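Local structure of endo-beta-mannanase (Opitutaceae bacterium TAV5, 7BOB) at residues 24-27 with 28-31; 37-40 with 41-45; 47-51 with 52-56; 333-336 with 337-340. The protein acts as a homotrimeric glycoside hydrolase family 5 exo-beta-1,4-mannosidase, probably cleaving mannose units from the ends of beta-1,4-linked chains in the termite hindgut. All coordinates share one frame; numbering follows the deposited sequence.

How the contacts relate
Contacts 1 to 3 run from strand 20-23 through helix 39-51 to strand 56-62 of the eight-stranded parallel barrel: contact 1 in the loop after strand 20-23, contact 2 at the helix start, contact 3 at its end. Contact 4 comes much later, between strand 311-316 and helix 352-364. Centres of contacts 1 and 2 lie about 10 Å apart, joined by probable hydrogen bonds S28 OG to E41 OE1 (2.6 Å) and Y24 OH to D45 OD2 (2.7 Å). Contacts 3 and 4, about 20 Å apart between centres, meet where F54 CZ packs on L340 CD2 at 3.7 Å. The packing thus joins the chain near strand 56-62 to the loop after strand 311-316, two strands that flank strand 20-23.

Contact 1: residues 24-27 with 28-31; sequences YWPA and SCGV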
ATOM      1  N   TYR A  24      -7.305  32.226  17.306  1.00 43.36           N
ATOM      2  CA  TYR A  24      -6.437  32.895  18.275  1.00 46.09           C
ATOM      3  C   TYR A  24      -5.664  31.953  19.176  1.00 43.35           C
ATOM      4  O   TYR A  24      -6.255  31.084  19.826  1.00 45.81           O
ATOM      5  CB  TYR A  24      -7.222  33.840  19.188  1.00 40.87           C
ATOM      6  CG  TYR A  24      -6.317  34.541  20.166  1.00 41.48           C
ATOM      7  CD1 TYR A  24      -5.425  35.522  19.741  1.00 44.14           C
ATOM      8  CD2 TYR A  24      -6.336  34.216  21.510  1.00 42.97           C
ATOM      9  CE1 TYR A  24      -4.594  36.168  20.627  1.00 41.52           C
ATOM     10  CE2 TYR A  24      -5.510  34.854  22.409  1.00 44.07           C
ATOM     11  CZ  TYR A  24      -4.642  35.827  21.968  1.00 46.03           C
ATOM     12  OH  TYR A  24      -3.831  36.446  22.895  1.00 46.11           O
ATOM     13  N   TRP A  25      -4.351  32.195  19.266  1.00 47.29           N
ATOM     14  CA  TRP A  25      -3.471  31.802  20.373  1.00 42.91           C
ATOM     15  C   TRP A  25      -2.580  33.005  20.666  1.00 45.58           C
ATOM     16  O   TRP A  25      -2.170  33.704  19.735  1.00 46.07           O
ATOM     17  CB  TRP A  25      -2.569  30.597  20.066  1.00 43.64           C
ATOM     18  CG  TRP A  25      -3.239  29.275  19.924  1.00 43.00           C
ATOM     19  CD1 TRP A  25      -3.374  28.552  18.770  1.00 45.13           C
ATOM     20  CD2 TRP A  25      -3.816  28.479  20.963  1.00 44.31           C
ATOM     21  NE1 TRP A  25      -4.024  27.371  19.022  1.00 45.01           N
ATOM     22  CE2 TRP A  25      -4.306  27.297  20.361  1.00 43.66           C
ATOM     23  CE3 TRP A  25      -3.982  28.656  22.339  1.00 43.30           C
ATOM     24  CZ2 TRP A  25      -4.944  26.295  21.086  1.00 42.68           C
ATOM     25  CZ3 TRP A  25      -4.617  27.644  23.068  1.00 47.53           C
ATOM     26  CH2 TRP A  25      -5.088  26.483  22.438  1.00 46.85           C
ATOM     27  N   PRO A  26      -2.244  33.269  21.928  1.00 44.20           N
ATOM     28  CA  PRO A  26      -1.283  34.345  22.211  1.00 48.72           C
ATOM     29  C   PRO A  26       0.065  34.074  21.561  1.00 48.77           C
ATOM     30  O   PRO A  26       0.477  32.926  21.396  1.00 48.74           O
ATOM     31  CB  PRO A  26      -1.160  34.325  23.742  1.00 46.80           C
ATOM     32  CG  PRO A  26      -2.290  33.476  24.218  1.00 47.51           C
ATOM     33  CD  PRO A  26      -2.574  32.501  23.136  1.00 43.46           C
ATOM     34  N   ALA A  27       0.763  35.158  21.204  1.00 48.31           N
ATOM     35  CA  ALA A  27       2.104  35.036  20.637  1.00 46.69           C
ATOM     36  C   ALA A  27       3.073  34.325  21.582  1.00 50.65           C
ATOM     37  O   ALA A  27       3.906  33.519  21.140  1.00 46.81           O
ATOM     38  CB  ALA A  27       2.661  36.412  20.307  1.00 45.51           C
ATOM     39  N   SER A  28       3.017  34.652  22.878  1.00 44.64           N
ATOM     40  CA  SER A  28       4.093  34.259  23.779  1.00 46.72           C
ATOM     41  C   SER A  28       4.046  32.784  24.162  1.00 49.49           C
ATOM     42  O   SER A  28       5.083  32.228  24.536  1.00 50.35           O
ATOM     43  CB  SER A  28       4.057  35.104  25.049  1.00 46.75           C
ATOM     44  OG  SER A  28       2.881  34.819  25.777  1.00 48.94           O
ATOM     45  N   CYS A  29       2.886  32.136  24.060  1.00 47.82           N
ATOM     46  CA  CYS A  29       2.746  30.771  24.551  1.00 45.81           C
ATOM     47  C   CYS A  29       2.031  29.822  23.601  1.00 46.65           C
ATOM     48  O   CYS A  29       1.901  28.642  23.939  1.00 44.21           O
ATOM     49  CB  CYS A  29       1.991  30.786  25.896  1.00 45.93           C
ATOM     50  SG  CYS A  29       0.397  31.694  25.819  1.00 47.77           S
ATOM     51  N   GLY A  30       1.536  30.292  22.448  1.00 46.17           N
ATOM     52  CA  GLY A  30       0.774  29.448  21.553  1.00 42.35           C
ATOM     53  C   GLY A  30      -0.241  28.574  22.267  1.00 45.88           C
ATOM     54  O   GLY A  30      -1.027  29.055  23.088  1.00 43.86           O
ATOM     55  N   VAL A  31      -0.181  27.268  21.988  1.00 48.60           N
ATOM     56  CA  VAL A  31      -1.159  26.300  22.465  1.00 44.00           C
ATOM     57  C   VAL A  31      -1.145  26.096  23.970  1.00 45.82           C
ATOM     58  O   VAL A  31      -2.011  25.381  24.482  1.00 45.37           O
ATOM     59  CB  VAL A  31      -0.922  24.918  21.821  1.00 45.40           C
ATOM     60  CG1 VAL A  31      -1.105  24.986  20.331  1.00 46.79           C
ATOM     61  CG2 VAL A  31       0.477  24.385  22.193  1.00 43.92           C
TER
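The loop leaving barrel strand 20-23 turns back on itself here, bringing V31 CA against a face of the W25 indole and G30 N onto the carbonyl oxygen of P26. V31 CA sits over one face of the six-membered ring, 3.6 Å from its centroid and only 8° off the normal, the geometry of a CH-pi contact. Alongside it, V31 CG1 reaches W25 CE2 at 3.9 Å. The carbonyl oxygen G30 O comes in obliquely, 3.1 Å from W25 CE3. W25 is turned for this by its first torsion (chi1 -69°), which sets CG beside its own backbone N and swings the indole over the returning chain. The turn is closed by G30 N donating to P26 O at 3.0 Å, a bent bond with 136° at the hydrogen. C29 SG packs on the proline ring, 3.6 Å from P26 CG. G30 has positive phi, which favours glycine at this position. F60 of strand 56-62 meets the W25 ring, and M104 of strand 103-104 touches both W25 and V31, which places the turn against these two strands. An i to i+4 backbone bond of this kind defines an alpha-turn, here within the first beta-alpha loop of a (beta/alpha)8 barrel.

Contact 2: residues 37-40 with 41-45; sequences WPED and EIFSD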
ATOM      1  N   TRP A  37      -1.527  31.541  30.803  1.00 56.70           N
ATOM      2  CA  TRP A  37      -2.474  32.647  30.953  1.00 53.38           C
ATOM      3  C   TRP A  37      -1.815  34.023  31.054  1.00 53.00           C
ATOM      4  O   TRP A  37      -1.760  34.599  32.145  1.00 55.78           O
ATOM      5  CB  TRP A  37      -3.366  32.415  32.176  1.00 47.94           C
ATOM      6  CG  TRP A  37      -4.671  33.190  32.090  1.00 56.63           C
ATOM      7  CD1 TRP A  37      -5.118  34.151  32.954  1.00 52.61           C
ATOM      8  CD2 TRP A  37      -5.680  33.071  31.070  1.00 49.50           C
ATOM      9  NE1 TRP A  37      -6.348  34.624  32.544  1.00 54.17           N
ATOM     10  CE2 TRP A  37      -6.715  33.967  31.397  1.00 54.52           C
ATOM     11  CE3 TRP A  37      -5.819  32.270  29.934  1.00 52.18           C
ATOM     12  CZ2 TRP A  37      -7.861  34.102  30.611  1.00 57.03           C
ATOM     13  CZ3 TRP A  37      -6.957  32.400  29.154  1.00 51.31           C
ATOM     14  CH2 TRP A  37      -7.957  33.306  29.490  1.00 54.08           C
ATOM     15  N   PRO A  38      -1.290  34.574  29.952  1.00 51.20           N
ATOM     16  CA  PRO A  38      -0.793  35.963  29.981  1.00 52.43           C
ATOM     17  C   PRO A  38      -1.955  36.918  29.715  1.00 53.06           C
ATOM     18  O   PRO A  38      -2.228  37.347  28.578  1.00 53.35           O
ATOM     19  CB  PRO A  38       0.247  35.967  28.858  1.00 50.41           C
ATOM     20  CG  PRO A  38      -0.327  34.997  27.835  1.00 50.77           C
ATOM     21  CD  PRO A  38      -1.102  33.948  28.628  1.00 51.25           C
ATOM     22  N   GLU A  39      -2.672  37.251  30.791  1.00 53.22           N
ATOM     23  CA  GLU A  39      -3.987  37.862  30.622  1.00 52.29           C
ATOM     24  C   GLU A  39      -3.899  39.259  30.022  1.00 52.05           C
ATOM     25  O   GLU A  39      -4.716  39.611  29.163  1.00 54.25           O
ATOM     26  CB  GLU A  39      -4.741  37.889  31.938  1.00 54.03           C
ATOM     27  CG  GLU A  39      -6.207  38.257  31.740  1.00 55.00           C
ATOM     28  CD  GLU A  39      -7.003  38.232  33.036  1.00 57.80           C
ATOM     29  OE1 GLU A  39      -7.476  37.142  33.428  1.00 60.02           O
ATOM     30  OE2 GLU A  39      -7.165  39.306  33.654  1.00 60.01           O
ATOM     31  N   ASP A  40      -2.921  40.074  30.433  1.00 52.59           N
ATOM     32  CA  ASP A  40      -2.800  41.391  29.804  1.00 51.69           C
ATOM     33  C   ASP A  40      -2.539  41.246  28.312  1.00 50.84           C
ATOM     34  O   ASP A  40      -3.130  41.967  27.496  1.00 49.09           O
ATOM     35  CB  ASP A  40      -1.686  42.208  30.452  1.00 53.36           C
ATOM     36  CG  ASP A  40      -2.066  42.728  31.833  1.00 65.07           C
ATOM     37  OD1 ASP A  40      -3.255  42.594  32.232  1.00 62.47           O
ATOM     38  OD2 ASP A  40      -1.166  43.271  32.518  1.00 67.96           O
ATOM     39  N   GLU A  41      -1.665  40.304  27.938  1.00 51.08           N
ATOM     40  CA  GLU A  41      -1.391  40.051  26.528  1.00 49.16           C
ATOM     41  C   GLU A  41      -2.668  39.666  25.788  1.00 45.00           C
ATOM     42  O   GLU A  41      -2.978  40.232  24.736  1.00 49.08           O
ATOM     43  CB  GLU A  41      -0.318  38.967  26.397  1.00 49.26           C
ATOM     44  CG  GLU A  41      -0.008  38.547  24.945  1.00 47.93           C
ATOM     45  CD  GLU A  41       1.129  37.526  24.846  1.00 51.09           C
ATOM     46  OE1 GLU A  41       1.609  37.054  25.910  1.00 49.27           O
ATOM     47  OE2 GLU A  41       1.541  37.201  23.699  1.00 49.48           O
ATOM     48  N   ILE A  42      -3.441  38.722  26.340  1.00 47.23           N
ATOM     49  CA  ILE A  42      -4.686  38.290  25.697  1.00 47.33           C
ATOM     50  C   ILE A  42      -5.637  39.474  25.493  1.00 49.42           C
ATOM     51  O   ILE A  42      -6.139  39.715  24.383  1.00 48.93           O
ATOM     52  CB  ILE A  42      -5.347  37.179  26.530  1.00 49.18           C
ATOM     53  CG1 ILE A  42      -4.468  35.921  26.555  1.00 48.93           C
ATOM     54  CG2 ILE A  42      -6.738  36.873  26.018  1.00 49.02           C
ATOM     55  CD1 ILE A  42      -4.828  34.909  27.668  1.00 49.49           C
ATOM     56  N   PHE A  43      -5.892  40.240  26.563  1.00 49.21           N
ATOM     57  CA  PHE A  43      -6.867  41.323  26.476  1.00 48.39           C
ATOM     58  C   PHE A  43      -6.372  42.419  25.537  1.00 47.86           C
ATOM     59  O   PHE A  43      -7.160  43.033  24.804  1.00 46.55           O
ATOM     60  CB  PHE A  43      -7.161  41.877  27.880  1.00 49.56           C
ATOM     61  CG  PHE A  43      -7.939  40.923  28.781  1.00 53.11           C
ATOM     62  CD1 PHE A  43      -8.217  39.608  28.379  1.00 46.53           C
ATOM     63  CD2 PHE A  43      -8.401  41.349  30.033  1.00 54.48           C
ATOM     64  CE1 PHE A  43      -8.925  38.725  29.211  1.00 49.06           C
ATOM     65  CE2 PHE A  43      -9.106  40.474  30.888  1.00 54.16           C
ATOM     66  CZ  PHE A  43      -9.374  39.157  30.473  1.00 55.50           C
ATOM     67  N   SER A  44      -5.061  42.662  25.524  1.00 47.01           N
ATOM     68  CA  SER A  44      -4.521  43.597  24.551  1.00 50.71           C
ATOM     69  C   SER A  44      -4.725  43.079  23.128  1.00 51.91           C
ATOM     70  O   SER A  44      -4.973  43.874  22.208  1.00 47.76           O
ATOM     71  CB  SER A  44      -3.043  43.855  24.839  1.00 50.05           C
ATOM     72  OG  SER A  44      -2.430  44.499  23.739  1.00 52.95           O
ATOM     73  N   ASP A  45      -4.675  41.751  22.936  1.00 49.44           N
ATOM     74  CA  ASP A  45      -4.940  41.194  21.604  1.00 51.41           C
ATOM     75  C   ASP A  45      -6.420  41.308  21.244  1.00 47.75           C
ATOM     76  O   ASP A  45      -6.767  41.555  20.082  1.00 48.96           O
ATOM     77  CB  ASP A  45      -4.486  39.725  21.530  1.00 46.64           C
ATOM     78  CG  ASP A  45      -2.978  39.577  21.398  1.00 50.51           C
ATOM     79  OD1 ASP A  45      -2.296  40.520  20.932  1.00 55.37           O
ATOM     80  OD2 ASP A  45      -2.467  38.504  21.777  1.00 51.30           O
TER
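E39 and F43, one helical turn apart, stack flat: the carboxylate and ring planes differ by 10°, and E39 CG stands 3.7 Å from the ring centroid in a CH-pi contact over the face. The extended E39 chain, with CG opposite the backbone N (chi1 -169°), carries the carboxylate out across the ring, where E39 OE2 comes 3.6 Å from F43 CE2. A second CH-pi contact joins I42 to W37, with I42 CD1 over the indole's six-membered ring, 3.7 Å from its centroid; the two side chains cross at about a right angle. I42 CD1 also touches P38 CD, and the proline ring in turn borders E41, with P38 CG 3.4 Å from E41 OE1.

These side chains are positioned by a further set of bonds. W37 NE1 donates to E39 OE1 at 2.9 Å, meeting the carboxylate on its anti side and 19° out of plane, while R83 forms a salt bridge with E39 OE2. An alanine in place of E39 would probably leave W37 NE1 and the R83 charge without their carboxylate partner and take away the chain stacked on that face of F43. E41 OE1 has S28 as its hydrogen-bonding partner. Along the backbone, I42 N donates to P38 O at 2.9 Å, and F43 N to E39 O at the same length. With P38 at the N-cap position and these two bonds succeeding one another, residues 38-45 form the capped N-terminal end of an alpha-helix, helix 39-51, which lies between strands 20-23 and 56-62 of the (beta/alpha)8 barrel.

Contact 3: residues 47-51 with 52-56; sequences DLMAS and LGFNT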
ATOM      1  N   ASP A  47      -8.405  43.669  22.257  1.00 50.03           N
ATOM      2  CA  ASP A  47      -8.530  45.079  21.874  1.00 49.76           C
ATOM      3  C   ASP A  47      -8.080  45.289  20.436  1.00 50.16           C
ATOM      4  O   ASP A  47      -8.750  45.966  19.650  1.00 48.66           O
ATOM      5  CB  ASP A  47      -7.700  45.970  22.799  1.00 46.73           C
ATOM      6  CG  ASP A  47      -8.356  46.203  24.149  1.00 51.53           C
ATOM      7  OD1 ASP A  47      -9.578  45.983  24.285  1.00 52.63           O
ATOM      8  OD2 ASP A  47      -7.626  46.599  25.083  1.00 50.21           O
ATOM      9  N   LEU A  48      -6.941  44.695  20.063  1.00 54.43           N
ATOM     10  CA  LEU A  48      -6.458  44.871  18.699  1.00 50.65           C
ATOM     11  C   LEU A  48      -7.455  44.308  17.696  1.00 49.84           C
ATOM     12  O   LEU A  48      -7.705  44.916  16.646  1.00 52.53           O
ATOM     13  CB  LEU A  48      -5.084  44.229  18.541  1.00 50.71           C
ATOM     14  CG  LEU A  48      -4.478  44.526  17.170  1.00 59.96           C
ATOM     15  CD1 LEU A  48      -4.511  46.031  16.839  1.00 55.62           C
ATOM     16  CD2 LEU A  48      -3.061  43.954  17.103  1.00 59.77           C
ATOM     17  N   MET A  49      -8.064  43.164  18.015  1.00 51.24           N
ATOM     18  CA  MET A  49      -9.066  42.592  17.117  1.00 49.37           C
ATOM     19  C   MET A  49     -10.238  43.545  16.954  1.00 49.14           C
ATOM     20  O   MET A  49     -10.624  43.881  15.832  1.00 51.41           O
ATOM     21  CB  MET A  49      -9.557  41.240  17.642  1.00 46.58           C
ATOM     22  CG  MET A  49      -8.495  40.124  17.719  1.00 47.47           C
ATOM     23  SD  MET A  49      -9.222  38.722  18.571  1.00 49.83           S
ATOM     24  CE  MET A  49      -7.887  37.508  18.503  1.00 45.73           C
ATOM     25  N   ALA A  50     -10.806  44.007  18.077  1.00 50.53           N
ATOM     26  CA  ALA A  50     -11.942  44.922  18.012  1.00 49.42           C
ATOM     27  C   ALA A  50     -11.605  46.153  17.186  1.00 47.74           C
ATOM     28  O   ALA A  50     -12.406  46.576  16.345  1.00 48.22           O
ATOM     29  CB  ALA A  50     -12.385  45.309  19.420  1.00 47.12           C
ATOM     30  N   SER A  51     -10.400  46.701  17.364  1.00 46.73           N
ATOM     31  CA  SER A  51     -10.007  47.895  16.622  1.00 48.74           C
ATOM     32  C   SER A  51      -9.882  47.659  15.117  1.00 53.36           C
ATOM     33  O   SER A  51      -9.960  48.621  14.349  1.00 53.75           O
ATOM     34  CB  SER A  51      -8.687  48.440  17.171  1.00 52.11           C
ATOM     35  OG  SER A  51      -7.571  47.770  16.599  1.00 61.36           O
ATOM     36  N   LEU A  52      -9.671  46.419  14.670  1.00 54.19           N
ATOM     37  CA  LEU A  52      -9.633  46.140  13.239  1.00 53.24           C
ATOM     38  C   LEU A  52     -11.013  45.880  12.651  1.00 53.86           C
ATOM     39  O   LEU A  52     -11.109  45.594  11.461  1.00 52.77           O
ATOM     40  CB  LEU A  52      -8.726  44.942  12.939  1.00 53.15           C
ATOM     41  CG  LEU A  52      -7.253  45.164  13.272  1.00 53.45           C
ATOM     42  CD1 LEU A  52      -6.524  43.836  13.265  1.00 49.22           C
ATOM     43  CD2 LEU A  52      -6.631  46.164  12.305  1.00 52.47           C
ATOM     44  N   GLY A  53     -12.079  45.975  13.443  1.00 55.51           N
ATOM     45  CA  GLY A  53     -13.409  45.743  12.918  1.00 52.32           C
ATOM     46  C   GLY A  53     -13.915  44.330  13.058  1.00 54.54           C
ATOM     47  O   GLY A  53     -15.015  44.037  12.572  1.00 51.86           O
ATOM     48  N   PHE A  54     -13.168  43.451  13.733  1.00 50.03           N
ATOM     49  CA  PHE A  54     -13.577  42.061  13.859  1.00 49.77           C
ATOM     50  C   PHE A  54     -14.721  41.939  14.848  1.00 47.64           C
ATOM     51  O   PHE A  54     -14.802  42.675  15.824  1.00 49.25           O
ATOM     52  CB  PHE A  54     -12.398  41.192  14.308  1.00 50.15           C
ATOM     53  CG  PHE A  54     -11.284  41.102  13.290  1.00 49.76           C
ATOM     54  CD1 PHE A  54     -11.514  41.418  11.960  1.00 47.12           C
ATOM     55  CD2 PHE A  54     -10.003  40.693  13.671  1.00 48.81           C
ATOM     56  CE1 PHE A  54     -10.484  41.327  11.009  1.00 48.70           C
ATOM     57  CE2 PHE A  54      -8.970  40.608  12.742  1.00 46.92           C
ATOM     58  CZ  PHE A  54      -9.209  40.928  11.404  1.00 46.06           C
ATOM     59  N   ASN A  55     -15.616  40.995  14.593  1.00 50.57           N
ATOM     60  CA  ASN A  55     -16.753  40.783  15.475  1.00 48.78           C
ATOM     61  C   ASN A  55     -16.809  39.367  16.033  1.00 50.57           C
ATOM     62  O   ASN A  55     -17.775  39.034  16.733  1.00 49.24           O
ATOM     63  CB  ASN A  55     -18.065  41.115  14.736  1.00 47.83           C
ATOM     64  CG  ASN A  55     -18.291  40.218  13.523  1.00 54.51           C
ATOM     65  OD1 ASN A  55     -17.752  39.099  13.448  1.00 51.43           O
ATOM     66  ND2 ASN A  55     -19.094  40.695  12.568  1.00 47.28           N
ATOM     67  N   THR A  56     -15.816  38.518  15.737  1.00 52.48           N
ATOM     68  CA  THR A  56     -15.771  37.153  16.249  1.00 48.64           C
ATOM     69  C   THR A  56     -14.326  36.739  16.522  1.00 50.12           C
ATOM     70  O   THR A  56     -13.377  37.263  15.935  1.00 49.37           O
ATOM     71  CB  THR A  56     -16.397  36.152  15.272  1.00 52.81           C
ATOM     72  OG1 THR A  56     -15.819  36.353  13.982  1.00 63.55           O
ATOM     73  CG2 THR A  56     -17.905  36.346  15.151  1.00 49.51           C
TER
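L52, M49 and F54 carry the end of helix 39-51, where the chain leaves the helix through a Schellman motif. Its signature is a pair of backbone bonds reaching back into the last turn: G53 N to A50 O at 3.0 Å, and the weak outer bond F54 N to M49 O at 3.3 Å. G53 supplies the positive phi; a side chain there would be jammed against the carbonyl oxygen of L52. M49 O is shared, since L52 N also donates to it, at 2.9 Å and 60° above the carbonyl plane. L52 packs back over the helix end with CG 3.4 Å from L48 O, while its CB lies over the centre of the F54 ring, 4.2 Å above the plane. F54 CG lies beside its own backbone N (chi1 -66°), which directs the ring back toward the helix; F54 CD2 comes 4.0 Å from M49 CB. F354 meets the same ring from elsewhere in the chain, and M49 extends its side chain onto Y24 and F319. The last turn has one more tie: S51 OG donates to L48 O at 2.9 Å, tilted 27° from the carbonyl plane, and that oxygen also receives a weak bond from L52 N.

Contact 4: residues 333-336 with 337-340; sequences NFES and ELGL
The ring of F334 meets L338 at its edge, near the ring plane, with F334 CD2 4.3 Å from L338 CD2. Over one face of the ring lies E335 CG, 3.9 Å above the plane and offset toward the rim. One oxygen of the E335 carboxylate, OE1, reaches L338 CD1 at 3.4 Å, the two side chains crossing obliquely; the same OE1 has a weak hydrogen bond with S105 OG. The bend in E335 at chi2 (-86°) turns the acid so that OE1 meets the leucine's CD1 methyl. L338 CD2 also lies 3.4 Å from F334 O, so its two methyls serve neighbouring residues. An alanine here would probably leave the F334 edge and the E335 carboxylate without their apolar neighbour and open a gap beside F334 O.

Hydrogen bonds hold the turn: E337 N donates to F334 O at 3.3 Å, from well above the carbonyl plane, and the S336 side chain and backbone both donate to N333 O, S336 OG at 2.8 Å in the carbonyl plane. A water bridges the exit, donating to E335 O at 2.7 Å and accepting from L338 N. V478 of the second subunit packs on F334 and A481 of that subunit on S336. Successive i to i+3 closures of this sort mark a 3-10 turn, set here in the beta-alpha loop after the eighth barrel strand and at a subunit interface of the trimer.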
ATOM      1  N   ASN A 333       7.939  24.675  12.185  1.00 47.94           N
ATOM      2  CA  ASN A 333       8.156  26.076  12.509  1.00 47.08           C
ATOM      3  C   ASN A 333       7.446  27.048  11.567  1.00 47.38           C
ATOM      4  O   ASN A 333       7.329  28.220  11.930  1.00 46.75           O
ATOM      5  CB  ASN A 333       9.647  26.382  12.542  1.00 48.07           C
ATOM      6  CG  ASN A 333       9.977  27.604  13.385  1.00 49.18           C
ATOM      7  OD1 ASN A 333      10.687  28.489  12.939  1.00 52.07           O
ATOM      8  ND2 ASN A 333       9.446  27.658  14.614  1.00 50.66           N
ATOM      9  N   PHE A 334       6.943  26.607  10.399  1.00 46.77           N
ATOM     10  CA  PHE A 334       6.097  27.515   9.609  1.00 48.51           C
ATOM     11  C   PHE A 334       4.888  27.959  10.416  1.00 48.68           C
ATOM     12  O   PHE A 334       4.326  29.033  10.155  1.00 48.16           O
ATOM     13  CB  PHE A 334       5.637  26.876   8.285  1.00 45.18           C
ATOM     14  CG  PHE A 334       4.473  25.903   8.431  1.00 47.93           C
ATOM     15  CD1 PHE A 334       4.703  24.534   8.612  1.00 45.51           C
ATOM     16  CD2 PHE A 334       3.157  26.350   8.387  1.00 45.56           C
ATOM     17  CE1 PHE A 334       3.645  23.635   8.749  1.00 43.15           C
ATOM     18  CE2 PHE A 334       2.094  25.453   8.527  1.00 45.67           C
ATOM     19  CZ  PHE A 334       2.344  24.089   8.707  1.00 44.51           C
ATOM     20  N   GLU A 335       4.482  27.158  11.410  1.00 45.27           N
ATOM     21  CA  GLU A 335       3.364  27.538  12.263  1.00 44.41           C
ATOM     22  C   GLU A 335       3.684  28.766  13.108  1.00 47.84           C
ATOM     23  O   GLU A 335       2.760  29.399  13.626  1.00 44.22           O
ATOM     24  CB  GLU A 335       2.950  26.371  13.175  1.00 46.57           C
ATOM     25  CG  GLU A 335       2.403  25.145  12.450  1.00 45.79           C
ATOM     26  CD  GLU A 335       0.896  25.200  12.143  1.00 47.55           C
ATOM     27  OE1 GLU A 335       0.190  26.197  12.498  1.00 50.27           O
ATOM     28  OE2 GLU A 335       0.415  24.199  11.553  1.00 45.11           O
ATOM     29  N   SER A 336       4.965  29.129  13.243  1.00 47.44           N
ATOM     30  CA  SER A 336       5.348  30.261  14.075  1.00 45.03           C
ATOM     31  C   SER A 336       5.135  31.609  13.401  1.00 49.65           C
ATOM     32  O   SER A 336       5.323  32.641  14.061  1.00 48.65           O
ATOM     33  CB  SER A 336       6.820  30.145  14.495  1.00 48.54           C
ATOM     34  OG  SER A 336       7.685  30.554  13.445  1.00 50.67           O
ATOM     35  N   GLU A 337       4.761  31.632  12.119  1.00 50.68           N
ATOM     36  CA  GLU A 337       4.734  32.871  11.335  1.00 51.09           C
ATOM     37  C   GLU A 337       3.479  32.936  10.465  1.00 48.51           C
ATOM     38  O   GLU A 337       3.526  33.252   9.275  1.00 48.61           O
ATOM     39  CB  GLU A 337       5.992  33.003  10.477  1.00 52.74           C
ATOM     40  CG  GLU A 337       6.286  34.453  10.099  1.00 60.28           C
ATOM     41  CD  GLU A 337       7.523  34.613   9.230  1.00 63.67           C
ATOM     42  OE1 GLU A 337       8.466  33.809   9.373  1.00 66.71           O
ATOM     43  OE2 GLU A 337       7.553  35.556   8.406  1.00 69.10           O
ATOM     44  N   LEU A 338       2.331  32.630  11.059  1.00 47.05           N
ATOM     45  CA  LEU A 338       1.056  32.708  10.363  1.00 46.37           C
ATOM     46  C   LEU A 338       0.230  33.923  10.789  1.00 46.50           C
ATOM     47  O   LEU A 338      -0.943  34.032  10.406  1.00 42.45           O
ATOM     48  CB  LEU A 338       0.275  31.418  10.602  1.00 43.55           C
ATOM     49  CG  LEU A 338       1.094  30.169  10.206  1.00 46.12           C
ATOM     50  CD1 LEU A 338       0.303  28.904  10.446  1.00 44.83           C
ATOM     51  CD2 LEU A 338       1.536  30.268   8.724  1.00 44.25           C
ATOM     52  N   GLY A 339       0.801  34.814  11.597  1.00 46.19           N
ATOM     53  CA  GLY A 339       0.013  35.907  12.150  1.00 47.38           C
ATOM     54  C   GLY A 339      -0.513  36.840  11.067  1.00 50.01           C
ATOM     55  O   GLY A 339       0.146  37.090  10.052  1.00 48.52           O
ATOM     56  N   LEU A 340      -1.736  37.324  11.273  1.00 48.68           N
ATOM     57  CA  LEU A 340      -2.187  38.497  10.543  1.00 49.10           C
ATOM     58  C   LEU A 340      -1.401  39.727  10.966  1.00 52.73           C
ATOM     59  O   LEU A 340      -1.240  40.671  10.177  1.00 49.18           O
ATOM     60  CB  LEU A 340      -3.685  38.710  10.767  1.00 45.77           C
ATOM     61  CG  LEU A 340      -4.256  40.053  10.290  1.00 48.13           C
ATOM     62  CD1 LEU A 340      -4.445  40.078   8.750  1.00 47.47           C
ATOM     63  CD2 LEU A 340      -5.548  40.395  11.027  1.00 44.57           C
TER
HETATM   64  O   HOH W   1       1.905  31.972  13.781  1.00 43.91           O